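Local coordinates for protein endo-b-1,4-glucanase (Nasutitermes takasagoensis, PDB 1KS8) that probably catalyses the endohydrolysis of (1->4)-beta-D-glucosidic linkages in cellulose and related beta-D-glucans, as an (alpha/alpha)6 member of glycosyl hydrolase family 9, at residues A106-S109 / Q110-Y114; K141-T144 / S145-G148; S149-A152 / G153-A157. One frame throughout, in Å; residues are numbered along the deposited sequence.

In the fold
The contacts follow one another along the chain, on the same side of the enzyme. Contact 1 turns helix 89-106 into strand 113-117, contact 2 leads strand 139-142 towards helix 149-165, and contact 3 starts that helix. Contacts 1 and 2, centres about 9 Å apart, meet in the antiparallel sheet, where F113 O lies 2.8 Å from I142 N, a probable hydrogen bond. Both touch contact 3: F113 CZ is 3.5 Å from T155 CG2, and I142 CD1 is 3.9 Å from L151 CD2. Contact 3 lies nearest the residues that bind calcium in another structure of this protein, no ion being bound here: E154 and E214 have their nearest side-chain atoms about 3 Å apart.

Contact 1: A106-S109 / Q110-Y114; sequences AHTS and QNEFY
The imidazole of H107 reaches forward to the backbone three residues on, NE2 giving its hydrogen to Q110 O at 2.9 Å. A chi1 of -169°, with CG opposite the backbone N, swings the ring that way. The bond is nearly straight (171°) and the oxygen lies in the ring plane, yet NE2 stands above the Q110 carbonyl plane, not on a lone pair. With ND1 bonded to H180 of helix 171-190, both ring nitrogens are engaged, which probably fixes the ring's rotation; histidine suits the place by offering two. Across the bend, T108 OG1 donates to the anti lone pair of E112 OE1 at 2.7 Å, the glutamate chain extended to meet it. The same hydroxyl lies at the edge of the Y114 ring, 3.5 Å from CE1. A106 is small enough to lie close to the F113 ring, CB to CE1 being 3.6 Å, while its carbonyl accepts Y114 N at 2.8 Å. That carbonyl receives a weak bond from T108 N, closing an inverse gamma turn centred on H107. E112 N bonds to S109 O at 3.0 Å in a type I beta turn. Together these turns make a helix-to-strand reversal into the antiparallel sheet.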
# COMPACT_ATOMS: atom_id res chain seq x y z
N ALA A 106 -4.43 -4.81 -16.63
CA ALA A 106 -3.85 -3.53 -17.02
C ALA A 106 -2.64 -3.69 -17.93
O ALA A 106 -2.27 -2.76 -18.66
CB ALA A 106 -3.48 -2.73 -15.77
N HIS A 107 -2.01 -4.86 -17.89
CA HIS A 107 -0.85 -5.14 -18.73
C HIS A 107 -1.41 -5.65 -20.05
O HIS A 107 -1.37 -6.85 -20.34
CB HIS A 107 0.01 -6.22 -18.08
CG HIS A 107 1.34 -6.41 -18.73
ND1 HIS A 107 2.05 -7.59 -18.66
CD2 HIS A 107 2.10 -5.55 -19.46
CE1 HIS A 107 3.19 -7.45 -19.32
NE2 HIS A 107 3.25 -6.23 -19.81
N THR A 108 -1.93 -4.73 -20.85
CA THR A 108 -2.56 -5.05 -22.12
C THR A 108 -1.64 -5.54 -23.24
O THR A 108 -2.09 -6.24 -24.15
CB THR A 108 -3.38 -3.84 -22.60
OG1 THR A 108 -2.60 -2.65 -22.47
CG2 THR A 108 -4.65 -3.70 -21.76
N SER A 109 -0.37 -5.16 -23.18
CA SER A 109 0.61 -5.60 -24.16
C SER A 109 1.93 -5.68 -23.40
O SER A 109 2.06 -5.08 -22.34
CB SER A 109 0.72 -4.61 -25.32
OG SER A 109 1.43 -5.19 -26.40
N GLN A 110 2.90 -6.42 -23.93
CA GLN A 110 4.17 -6.56 -23.22
C GLN A 110 4.77 -5.23 -22.75
O GLN A 110 5.24 -5.13 -21.62
CB GLN A 110 5.17 -7.33 -24.08
CG GLN A 110 4.86 -8.83 -24.17
CD GLN A 110 3.66 -9.14 -25.06
OE1 GLN A 110 3.04 -10.20 -24.93
NE2 GLN A 110 3.33 -8.23 -25.96
N ASN A 111 4.73 -4.21 -23.61
CA ASN A 111 5.26 -2.90 -23.26
C ASN A 111 4.19 -1.83 -23.16
O ASN A 111 4.40 -0.68 -23.53
CB ASN A 111 6.32 -2.48 -24.28
CG ASN A 111 7.54 -3.38 -24.25
OD1 ASN A 111 8.16 -3.57 -23.21
ND2 ASN A 111 7.89 -3.93 -25.41
N GLU A 112 3.02 -2.22 -22.65
CA GLU A 112 1.91 -1.28 -22.48
C GLU A 112 1.27 -1.60 -21.14
O GLU A 112 1.03 -2.77 -20.82
CB GLU A 112 0.87 -1.44 -23.59
CG GLU A 112 -0.22 -0.37 -23.56
CD GLU A 112 -1.16 -0.45 -24.74
OE1 GLU A 112 -2.11 -1.26 -24.70
OE2 GLU A 112 -0.94 0.30 -25.72
N PHE A 113 0.99 -0.57 -20.36
CA PHE A 113 0.40 -0.78 -19.05
C PHE A 113 -0.53 0.35 -18.64
O PHE A 113 -0.14 1.52 -18.65
CB PHE A 113 1.51 -0.93 -18.01
CG PHE A 113 1.01 -1.30 -16.64
CD1 PHE A 113 0.53 -2.58 -16.39
CD2 PHE A 113 0.98 -0.36 -15.62
CE1 PHE A 113 0.03 -2.92 -15.14
CE2 PHE A 113 0.48 -0.68 -14.36
CZ PHE A 113 0.01 -1.97 -14.12
N TYR A 114 -1.76 0.01 -18.27
CA TYR A 114 -2.69 1.03 -17.83
C TYR A 114 -2.42 1.36 -16.37
O TYR A 114 -2.45 0.48 -15.50
CB TYR A 114 -4.14 0.58 -18.03
CG TYR A 114 -4.59 0.78 -19.46
CD1 TYR A 114 -4.25 -0.14 -20.46
CD2 TYR A 114 -5.28 1.93 -19.83
CE1 TYR A 114 -4.59 0.10 -21.79
CE2 TYR A 114 -5.63 2.17 -21.15
CZ TYR A 114 -5.28 1.25 -22.13
OH TYR A 114 -5.61 1.51 -23.44
O HOH W 1 3.99 -3.77 -26.58
O HOH W 2 1.85 -7.81 -28.47

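Contact 2: K141-T144 / S145-G148; sequences KIDT and SRPG
D143 turns its carboxylate back over the bend so that one oxygen, OD1, faces S145 and R146. Its CG lies between the backbone N and the carbonyl carbon (chi1 49°), which folds the group over the following residues. S145 approaches from above the carboxylate plane, its OG donating to D143 OD1 at 2.7 Å. The amide of R146 comes instead almost head-on to the C-O bond, with N at 2.8 Å from D143 OD1. S145 N adds a weak third bond, and a water donates to the other oxygen, OD2. The backbone closes beneath this group: D143 N donates to R146 O at 2.8 Å, and R146 N bonds weakly to D143 O, with T144 and S145 in the torsions of a type I turn.

Only the root of the R146 side chain meets the aspartate, CB lying 3.6 Å from D143 OD1, and the extended chain then leads away. P147 has no amide hydrogen, so the nearby D143 O loses nothing by it and meets the proline through a CA-H...O contact. I142 lays its CD1 against the backbone of G148, 3.5 Å from O, and also packs on A152. Glycine suits G148, the N-cap of the next helix, because a beta carbon there would fall 2.9 Å from I142 CG2.

An alanine in place of D143 has no OD1 for the S145 hydroxyl and the R146 amide, and the serine side chain would probably be set free to turn and the bend held less firmly. Several donors converging on OD1 would be expected to stabilise the carboxylate as the anion and lower its pKa, although the guanidinium of R146 is not in contact with it.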
# COMPACT_ATOMS: atom_id res chain seq x y z
N LYS A 141 -2.63 5.13 -19.86
CA LYS A 141 -1.58 4.13 -19.92
C LYS A 141 -0.19 4.69 -20.21
O LYS A 141 -0.04 5.85 -20.62
CB LYS A 141 -1.91 3.12 -21.02
CG LYS A 141 -1.85 3.72 -22.42
CD LYS A 141 -2.19 2.69 -23.49
CE LYS A 141 -1.92 3.23 -24.89
NZ LYS A 141 -2.69 4.46 -25.18
N ILE A 142 0.81 3.86 -19.96
CA ILE A 142 2.18 4.19 -20.29
C ILE A 142 2.52 3.18 -21.38
O ILE A 142 1.92 2.10 -21.45
CB ILE A 142 3.16 4.03 -19.09
CG1 ILE A 142 2.99 2.66 -18.42
CG2 ILE A 142 2.96 5.16 -18.09
CD1 ILE A 142 4.04 2.38 -17.35
N ASP A 143 3.44 3.55 -22.27
CA ASP A 143 3.85 2.67 -23.35
C ASP A 143 5.26 3.06 -23.78
O ASP A 143 5.91 3.85 -23.10
CB ASP A 143 2.88 2.74 -24.54
CG ASP A 143 2.56 4.15 -24.96
OD1 ASP A 143 3.47 5.00 -24.99
OD2 ASP A 143 1.38 4.42 -25.30
N THR A 144 5.74 2.53 -24.90
CA THR A 144 7.09 2.85 -25.35
C THR A 144 7.32 4.32 -25.68
O THR A 144 8.45 4.80 -25.56
CB THR A 144 7.50 1.98 -26.56
OG1 THR A 144 6.57 2.17 -27.63
CG2 THR A 144 7.54 0.51 -26.17
N SER A 145 6.28 5.03 -26.08
CA SER A 145 6.41 6.45 -26.42
C SER A 145 6.22 7.34 -25.19
O SER A 145 6.72 8.46 -25.14
CB SER A 145 5.41 6.84 -27.50
OG SER A 145 4.07 6.69 -27.05
N ARG A 146 5.49 6.83 -24.21
CA ARG A 146 5.21 7.54 -22.97
C ARG A 146 5.48 6.55 -21.84
O ARG A 146 4.56 5.92 -21.32
CB ARG A 146 3.74 7.98 -22.93
CG ARG A 146 3.36 8.99 -23.99
CD ARG A 146 1.86 9.18 -24.04
NE ARG A 146 1.47 10.37 -24.80
CZ ARG A 146 1.70 11.61 -24.41
NH1 ARG A 146 2.33 11.84 -23.26
NH2 ARG A 146 1.31 12.63 -25.15
N PRO A 147 6.75 6.39 -21.45
CA PRO A 147 7.17 5.46 -20.40
C PRO A 147 6.80 5.79 -18.96
O PRO A 147 6.27 6.85 -18.65
CB PRO A 147 8.68 5.39 -20.60
CG PRO A 147 9.01 6.79 -21.00
CD PRO A 147 7.92 7.11 -22.01
N GLY A 148 7.09 4.84 -18.08
CA GLY A 148 6.81 5.00 -16.67
C GLY A 148 7.55 3.92 -15.91
O GLY A 148 6.95 2.95 -15.44
O HOH W 3 0.68 6.72 -26.58
O HOH W 4 4.17 3.53 -27.89

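Contact 3: S149-A152 / G153-A157; sequences SDLA and GETAA
G153 and A152, at the middle of this helical turn, are the most closely covered residues, with L151 and T155 beside them. G153 N donates to S149 O at 2.8 Å, the amide standing above the carbonyl plane. Glycine suits the position because a beta carbon would lie only 2.7 Å from that same S149 O. A152 takes part through its backbone, its O accepting A156 N at 2.9 Å, and its small methyl lets a neighbouring helix come close.

L151 O is gripped twice from opposite faces of its carbonyl plane. T155 N bonds to it at 3.1 Å in the ordinary helical way, and T155 OG1 adds a second bond at 2.8 Å. This second bond follows from chi1 of -57°, which sets the hydroxyl beside the backbone N and so over the preceding turn, satisfying a buried hydroxyl within the helix. The L151 and T155 side chains run side by side in the same direction, CD1 lying 4.2 Å from OG1. The neighbouring rung of the same helix is E154 N to D150 O at 2.9 Å.

Around the helix, A152 rests on F187 and A188 of helix 171-190, which T155 and A156 also touch through L184. E154 and T155 meet A66 of helix 62-78, A157 packs on W217 and W221 of helix 212-226, and F113 of strand 113-117 lies against L151.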
# COMPACT_ATOMS: atom_id res chain seq x y z
N SER A 149 8.87 4.10 -15.78
CA SER A 149 9.72 3.13 -15.10
C SER A 149 9.31 2.89 -13.65
O SER A 149 9.41 1.76 -13.16
CB SER A 149 11.18 3.60 -15.13
OG SER A 149 11.61 3.81 -16.46
N ASP A 150 8.87 3.94 -12.96
CA ASP A 150 8.46 3.78 -11.58
C ASP A 150 7.18 2.96 -11.45
O ASP A 150 7.11 2.04 -10.64
CB ASP A 150 8.30 5.14 -10.88
CG ASP A 150 7.72 6.23 -11.78
OD1 ASP A 150 7.24 5.94 -12.89
OD2 ASP A 150 7.73 7.40 -11.34
N LEU A 151 6.18 3.28 -12.27
CA LEU A 151 4.91 2.56 -12.24
C LEU A 151 5.09 1.11 -12.69
O LEU A 151 4.61 0.19 -12.02
CB LEU A 151 3.90 3.25 -13.15
CG LEU A 151 2.56 2.54 -13.35
CD1 LEU A 151 1.81 2.41 -12.03
CD2 LEU A 151 1.73 3.31 -14.37
N ALA A 152 5.77 0.92 -13.81
CA ALA A 152 6.00 -0.43 -14.33
C ALA A 152 6.88 -1.22 -13.37
O ALA A 152 6.66 -2.42 -13.16
CB ALA A 152 6.66 -0.35 -15.71
N GLY A 153 7.87 -0.55 -12.79
CA GLY A 153 8.76 -1.20 -11.85
C GLY A 153 8.07 -1.65 -10.58
O GLY A 153 8.27 -2.78 -10.13
N GLU A 154 7.26 -0.78 -9.98
CA GLU A 154 6.58 -1.16 -8.75
C GLU A 154 5.60 -2.29 -9.03
O GLU A 154 5.43 -3.18 -8.20
CB GLU A 154 5.83 0.03 -8.15
CG GLU A 154 5.26 -0.24 -6.76
CD GLU A 154 6.34 -0.60 -5.75
OE1 GLU A 154 7.33 0.16 -5.64
OE2 GLU A 154 6.21 -1.64 -5.06
N THR A 155 4.95 -2.24 -10.19
CA THR A 155 4.00 -3.29 -10.54
C THR A 155 4.74 -4.61 -10.76
O THR A 155 4.25 -5.67 -10.35
CB THR A 155 3.20 -2.91 -11.80
OG1 THR A 155 2.55 -1.65 -11.57
CG2 THR A 155 2.14 -3.96 -12.11
N ALA A 156 5.92 -4.55 -11.37
CA ALA A 156 6.70 -5.76 -11.59
C ALA A 156 7.09 -6.35 -10.23
O ALA A 156 7.07 -7.57 -10.03
CB ALA A 156 7.95 -5.44 -12.39
N ALA A 157 7.43 -5.48 -9.28
CA ALA A 157 7.80 -5.91 -7.94
C ALA A 157 6.62 -6.59 -7.26
O ALA A 157 6.77 -7.64 -6.63
CB ALA A 157 8.27 -4.72 -7.11